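PDB 3QEC: putative carbohydrate binding protein from Pseudomonas aeruginosa, which is of uncertain function but probably binds carbohydrates, and is associated with heparin and suramin binding, possible carbohydrate transport and biofilm formation. Local coordinates for residues Ala58-Phe63 with Thr108-Ser113. Residues are numbered along the deposited sequence; the frame is centred on the assembly and turned at random.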
ATOM      1  N   ALA A  58      -5.782   2.039  11.815  1.00 59.07           N
ATOM      2  CA  ALA A  58      -5.757   3.422  12.307  1.00 58.55           C
ATOM      3  C   ALA A  58      -4.790   4.283  11.460  1.00 62.85           C
ATOM      4  O   ALA A  58      -5.117   5.426  11.119  1.00 63.60           O
ATOM      5  CB  ALA A  58      -5.348   3.439  13.770  1.00 59.03           C
ATOM      6  N   TYR A  59      -3.622   3.718  11.091  1.00 58.27           N
ATOM      7  CA  TYR A  59      -2.628   4.424  10.278  1.00 58.07           C
ATOM      8  C   TYR A  59      -3.163   4.675   8.856  1.00 62.13           C
ATOM      9  O   TYR A  59      -3.211   5.830   8.418  1.00 62.71           O
ATOM     10  CB  TYR A  59      -1.299   3.642  10.235  1.00 57.88           C
ATOM     11  CG  TYR A  59      -0.204   4.370   9.490  1.00 59.74           C
ATOM     12  CD1 TYR A  59       0.614   5.297  10.137  1.00 62.40           C
ATOM     13  CD2 TYR A  59      -0.003   4.161   8.124  1.00 59.96           C
ATOM     14  CE1 TYR A  59       1.622   5.979   9.450  1.00 62.37           C
ATOM     15  CE2 TYR A  59       0.980   4.861   7.422  1.00 61.27           C
ATOM     16  CZ  TYR A  59       1.806   5.749   8.093  1.00 68.80           C
ATOM     17  OH  TYR A  59       2.775   6.422   7.390  1.00 71.82           O
ATOM     18  N   TYR A  60      -3.597   3.596   8.158  1.00 56.88           N
ATOM     19  CA  TYR A  60      -4.092   3.666   6.784  1.00 55.84           C
ATOM     20  C   TYR A  60      -5.403   4.475   6.647  1.00 60.80           C
ATOM     21  O   TYR A  60      -5.649   5.035   5.575  1.00 61.01           O
ATOM     22  CB  TYR A  60      -4.208   2.265   6.173  1.00 55.24           C
ATOM     23  CG  TYR A  60      -2.847   1.675   5.845  1.00 56.34           C
ATOM     24  CD1 TYR A  60      -1.920   2.386   5.091  1.00 58.09           C
ATOM     25  CD2 TYR A  60      -2.501   0.395   6.261  1.00 56.30           C
ATOM     26  CE1 TYR A  60      -0.671   1.852   4.789  1.00 57.18           C
ATOM     27  CE2 TYR A  60      -1.261  -0.159   5.944  1.00 56.50           C
ATOM     28  CZ  TYR A  60      -0.348   0.576   5.210  1.00 61.42           C
ATOM     29  OH  TYR A  60       0.878   0.049   4.889  1.00 59.59           O
ATOM     30  N   ALA A  61      -6.201   4.604   7.721  1.00 57.36           N
ATOM     31  CA  ALA A  61      -7.397   5.445   7.679  1.00 57.59           C
ATOM     32  C   ALA A  61      -7.006   6.908   7.444  1.00 64.51           C
ATOM     33  O   ALA A  61      -7.634   7.584   6.629  1.00 65.55           O
ATOM     34  CB  ALA A  61      -8.189   5.320   8.975  1.00 58.43           C
ATOM     35  N   LYS A  62      -5.942   7.385   8.123  1.00 62.02           N
ATOM     36  CA  LYS A  62      -5.509   8.771   7.981  1.00 62.95           C
ATOM     37  C   LYS A  62      -4.526   8.968   6.792  1.00 67.53           C
ATOM     38  O   LYS A  62      -4.577  10.034   6.185  1.00 69.07           O
ATOM     39  CB  LYS A  62      -4.900   9.308   9.302  1.00 65.17           C
ATOM     40  N   PHE A  63      -3.662   7.972   6.433  1.00 61.66           N
ATOM     41  CA  PHE A  63      -2.655   8.213   5.382  1.00 60.88           C
ATOM     42  C   PHE A  63      -2.617   7.210   4.212  1.00 64.19           C
ATOM     43  O   PHE A  63      -1.785   7.377   3.314  1.00 65.07           O
ATOM     44  CB  PHE A  63      -1.240   8.261   6.010  1.00 62.51           C
ATOM     45  CG  PHE A  63      -1.119   9.152   7.225  1.00 65.27           C
ATOM     46  CD1 PHE A  63      -1.039  10.538   7.090  1.00 69.99           C
ATOM     47  CD2 PHE A  63      -1.127   8.610   8.507  1.00 66.63           C
ATOM     48  CE1 PHE A  63      -0.962  11.367   8.219  1.00 71.85           C
ATOM     49  CE2 PHE A  63      -1.059   9.438   9.634  1.00 70.95           C
ATOM     50  CZ  PHE A  63      -0.974  10.812   9.484  1.00 70.64           C
ATOM     51  N   THR A 108      -4.885 -12.114   6.515  1.00 52.36           N
ATOM     52  CA  THR A 108      -5.497 -10.894   5.979  1.00 53.19           C
ATOM     53  C   THR A 108      -4.454  -9.789   5.990  1.00 55.94           C
ATOM     54  O   THR A 108      -3.745  -9.619   6.981  1.00 55.07           O
ATOM     55  CB  THR A 108      -6.792 -10.541   6.715  1.00 60.93           C
ATOM     56  OG1 THR A 108      -7.561 -11.749   6.866  1.00 65.11           O
ATOM     57  CG2 THR A 108      -7.627  -9.499   5.939  1.00 55.16           C
ATOM     58  N   TYR A 109      -4.339  -9.070   4.866  1.00 51.43           N
ATOM     59  CA  TYR A 109      -3.289  -8.074   4.671  1.00 51.03           C
ATOM     60  C   TYR A 109      -3.759  -6.744   4.142  1.00 56.17           C
ATOM     61  O   TYR A 109      -4.825  -6.643   3.522  1.00 57.38           O
ATOM     62  CB  TYR A 109      -2.268  -8.611   3.626  1.00 52.11           C
ATOM     63  CG  TYR A 109      -1.611  -9.929   3.976  1.00 52.30           C
ATOM     64  CD1 TYR A 109      -2.235 -11.139   3.690  1.00 53.74           C
ATOM     65  CD2 TYR A 109      -0.345  -9.968   4.555  1.00 52.51           C
ATOM     66  CE1 TYR A 109      -1.642 -12.353   4.024  1.00 54.07           C
ATOM     67  CE2 TYR A 109       0.262 -11.177   4.887  1.00 52.53           C
ATOM     68  CZ  TYR A 109      -0.398 -12.366   4.632  1.00 58.20           C
ATOM     69  OH  TYR A 109       0.187 -13.556   4.960  1.00 59.82           O
ATOM     70  N   TYR A 110      -2.903  -5.730   4.331  1.00 52.77           N
ATOM     71  CA  TYR A 110      -2.967  -4.421   3.693  1.00 52.54           C
ATOM     72  C   TYR A 110      -1.934  -4.464   2.603  1.00 56.65           C
ATOM     73  O   TYR A 110      -0.798  -4.873   2.860  1.00 56.78           O
ATOM     74  CB  TYR A 110      -2.698  -3.234   4.656  1.00 53.58           C
ATOM     75  CG  TYR A 110      -3.873  -2.864   5.532  1.00 55.19           C
ATOM     76  CD1 TYR A 110      -5.078  -2.439   4.979  1.00 57.16           C
ATOM     77  CD2 TYR A 110      -3.784  -2.942   6.920  1.00 55.31           C
ATOM     78  CE1 TYR A 110      -6.177  -2.143   5.784  1.00 57.35           C
ATOM     79  CE2 TYR A 110      -4.886  -2.674   7.732  1.00 55.24           C
ATOM     80  CZ  TYR A 110      -6.071  -2.251   7.163  1.00 60.14           C
ATOM     81  OH  TYR A 110      -7.143  -1.957   7.971  1.00 62.58           O
ATOM     82  N   ILE A 111      -2.329  -4.134   1.379  1.00 53.11           N
ATOM     83  CA  ILE A 111      -1.410  -4.034   0.237  1.00 52.37           C
ATOM     84  C   ILE A 111      -1.425  -2.520  -0.096  1.00 56.74           C
ATOM     85  O   ILE A 111      -2.503  -1.935  -0.238  1.00 58.00           O
ATOM     86  CB  ILE A 111      -1.746  -5.024  -0.909  1.00 54.33           C
ATOM     87  CG1 ILE A 111      -0.626  -5.076  -1.977  1.00 54.66           C
ATOM     88  CG2 ILE A 111      -3.174  -4.837  -1.488  1.00 54.37           C
ATOM     89  CD1 ILE A 111      -0.702  -6.324  -2.890  1.00 54.78           C
ATOM     90  N   SER A 112      -0.259  -1.869  -0.023  1.00 52.39           N
ATOM     91  CA  SER A 112      -0.155  -0.415  -0.090  1.00 52.71           C
ATOM     92  C   SER A 112       1.034   0.092  -0.909  1.00 57.69           C
ATOM     93  O   SER A 112       2.123  -0.487  -0.854  1.00 57.88           O
ATOM     94  CB  SER A 112      -0.030   0.135   1.336  1.00 56.00           C
ATOM     95  OG  SER A 112      -0.187   1.545   1.396  1.00 65.62           O
ATOM     96  N   SER A 113       0.831   1.229  -1.606  1.00 54.29           N
ATOM     97  CA  SER A 113       1.849   1.898  -2.421  1.00 55.08           C
ATOM     98  C   SER A 113       1.638   3.422  -2.455  1.00 61.50           C
ATOM     99  O   SER A 113       0.599   3.921  -2.007  1.00 61.75           O
ATOM    100  CB  SER A 113       1.851   1.345  -3.842  1.00 57.37           C
ATOM    101  OG  SER A 113       3.059   1.676  -4.508  1.00 64.17           O
TER
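Y60, on the last turns of helix 54-63, passes Y110 of strand 107-120 in the opposite sense, and the phenol of Y60 reaches along the strand to S112. The CD2 side of the Y60 ring lies above one face of Y110, offset toward its rim, with Y60 CD2 3.6 Å from Y110 CG. Next to it, Y60 CE2 rests against the side-chain stem of the strand tyrosine, 3.6 Å from Y110 CB. The ring centroids are 5.1 Å apart and the planes inclined at 59°, an oblique pairing, neither stacked nor edge-to-face. Both tyrosines hold CG anti to their own carbonyl carbon (chi1 -73° for Y60, -78° for Y110); with both side chains leaving the backbone toward the other segment, this torsion brings the two rings together between helix and strand. S112 approaches the CE1 side of the Y60 ring obliquely, its OG 3.4 Å from Y60 CE1. No hydrogen bond joins helix and strand here; the polar ends find partners on the adjoining strands, Y60 OH with E50 OE2 and S112 OG with T133 OG1. The bond to E50 anchors the far end of the Y60 ring, one face of which carries Y59 CD2, offset toward the rim. T133 on strand 125-138 also touches the side chains of both tyrosines, and a triethylene glycol, probably from the crystallisation liquor, lies beside Y110. The partly exposed, aromatic contact thus seats a short helix on the outer face of an antiparallel sheet, while I111, pointing the other way, packs on F99 and F101 of the second sheet, as in a beta-sandwich-like fold.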